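PDB 6CJ6: entry-fusion complex associated protein OPG083 from Vaccinia virus, which forms part of the eleven-protein entry fusion complex, which mediates membrane lipid mixing and pore formation so that the virion core enters the host cytoplasm. Local coordinates for residues E39-F44 against K121-E126. Sequence-based numbering, arbitrary orientation.
Sequences EVIGQF and KLDIGE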
# COMPACT_ATOMS: atom_id res chain seq x y z
N GLU A 39 9.20 -8.02 9.38
CA GLU A 39 10.33 -8.17 8.47
C GLU A 39 10.10 -7.37 7.20
O GLU A 39 9.13 -7.62 6.47
CB GLU A 39 10.52 -9.66 8.15
CG GLU A 39 11.74 -10.02 7.34
CD GLU A 39 11.94 -11.52 7.27
OE1 GLU A 39 11.96 -12.16 8.34
OE2 GLU A 39 12.04 -12.06 6.15
N VAL A 40 10.96 -6.40 6.93
CA VAL A 40 10.87 -5.56 5.75
C VAL A 40 12.13 -5.76 4.92
O VAL A 40 13.24 -5.64 5.43
CB VAL A 40 10.70 -4.07 6.12
CG1 VAL A 40 10.68 -3.21 4.87
CG2 VAL A 40 9.43 -3.87 6.92
N ILE A 41 11.95 -6.08 3.64
CA ILE A 41 13.07 -6.24 2.73
C ILE A 41 12.98 -5.20 1.62
O ILE A 41 11.92 -4.60 1.39
CB ILE A 41 13.19 -7.67 2.15
CG1 ILE A 41 12.24 -7.86 0.97
CG2 ILE A 41 12.92 -8.71 3.23
CD1 ILE A 41 12.20 -9.28 0.45
N GLY A 42 14.09 -4.98 0.96
CA GLY A 42 14.18 -4.00 -0.10
C GLY A 42 15.59 -3.45 -0.20
O GLY A 42 16.50 -3.87 0.52
N GLN A 43 15.75 -2.49 -1.11
CA GLN A 43 17.01 -1.80 -1.33
C GLN A 43 16.87 -0.39 -0.77
O GLN A 43 16.05 0.39 -1.25
CB GLN A 43 17.32 -1.74 -2.83
CG GLN A 43 17.17 -3.07 -3.54
CD GLN A 43 17.00 -2.91 -5.04
OE1 GLN A 43 17.55 -1.99 -5.65
NE2 GLN A 43 16.23 -3.80 -5.65
N PHE A 44 17.68 -0.07 0.24
CA PHE A 44 17.54 1.18 0.97
C PHE A 44 18.72 2.09 0.68
O PHE A 44 19.88 1.64 0.71
CB PHE A 44 17.43 0.91 2.47
CG PHE A 44 16.46 -0.18 2.82
CD1 PHE A 44 15.10 0.08 2.88
CD2 PHE A 44 16.91 -1.45 3.11
CE1 PHE A 44 14.22 -0.92 3.22
CE2 PHE A 44 16.03 -2.46 3.44
CZ PHE A 44 14.68 -2.19 3.50
N LYS A 121 6.50 -11.01 6.29
CA LYS A 121 7.55 -10.24 5.64
C LYS A 121 6.93 -9.36 4.57
O LYS A 121 5.97 -9.76 3.91
CB LYS A 121 8.57 -11.19 5.00
CG LYS A 121 9.69 -10.50 4.23
CD LYS A 121 9.57 -10.73 2.72
CE LYS A 121 9.76 -12.19 2.37
NZ LYS A 121 9.67 -12.44 0.90
N LEU A 122 7.46 -8.15 4.42
CA LEU A 122 6.94 -7.20 3.45
C LEU A 122 8.08 -6.65 2.60
O LEU A 122 9.09 -6.17 3.15
CB LEU A 122 6.19 -6.05 4.14
CG LEU A 122 4.96 -5.56 3.37
CD1 LEU A 122 4.05 -6.74 3.06
CD2 LEU A 122 4.21 -4.50 4.15
N ASP A 123 7.93 -6.72 1.28
CA ASP A 123 8.94 -6.27 0.33
C ASP A 123 8.51 -4.91 -0.21
O ASP A 123 7.48 -4.80 -0.87
CB ASP A 123 9.07 -7.29 -0.80
CG ASP A 123 10.17 -6.95 -1.79
OD1 ASP A 123 10.84 -5.91 -1.63
OD2 ASP A 123 10.36 -7.73 -2.75
N ILE A 124 9.31 -3.88 0.07
CA ILE A 124 8.96 -2.53 -0.35
C ILE A 124 9.66 -2.18 -1.66
O ILE A 124 9.58 -1.04 -2.13
CB ILE A 124 9.27 -1.48 0.74
CG1 ILE A 124 10.77 -1.39 0.99
CG2 ILE A 124 8.52 -1.81 2.03
CD1 ILE A 124 11.14 -0.24 1.89
N GLY A 125 10.35 -3.15 -2.25
CA GLY A 125 11.05 -2.90 -3.50
C GLY A 125 12.24 -1.97 -3.35
O GLY A 125 13.23 -2.33 -2.72
N GLU A 126 12.16 -0.78 -3.95
CA GLU A 126 13.28 0.15 -3.98
C GLU A 126 12.90 1.42 -3.23
O GLU A 126 11.99 2.14 -3.65
CB GLU A 126 13.64 0.52 -5.43
CG GLU A 126 13.73 -0.67 -6.37
CD GLU A 126 13.29 -0.31 -7.78
OE1 GLU A 126 12.97 0.87 -8.03
OE2 GLU A 126 13.26 -1.22 -8.64
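Lys121 lays its CG against the carboxylate of Glu39, 3.4 Å from OE2. Its chain then bends, and CD reaches Ile41 CD1 and CG2. The charged ends stay apart, with NZ 5.8 Å from Glu39 OE2. Leu122 makes two of the four backbone hydrogen bonds of the parallel pairing: its N donates to Glu39 O at 2.7 Å, and its O accepts from Ile41 N at 2.9 Å. Its side chain turns inward to Ile139 and Gln152. Asp123 has CG anti to its backbone N (chi1 -177°), beside Ile41 CG1. Asp123 OD1 takes the N-H of Gly125 from above the carboxylate plane, at 2.9 Å, which makes an Asx turn. OD2 forms a salt bridge with Lys156 of helix 145-158. Ile124 N donates to Ile41 O. Its CG2 touches Val40 CG1, and its CD1 meets the edge of the Phe44 ring, 3.4 Å from CE1. Gly125 O receives Gln43 N at 3.0 Å. The register has shifted by one residue here, a beta bulge at which Gly125 has positive phi. Glu126 runs beside Gln43, pointing the same way, with the amide and carboxylate planes 47° apart. The chain of 39-44 turns at Gly42, and strand 119-127 lies between 36-41 and 43-44, parallel to both. The Asx turn spans the bulge and probably helps hold it. Lys156, outside the two segments, probably favours the charged form of Asp123 and links this surface sheet to its helix.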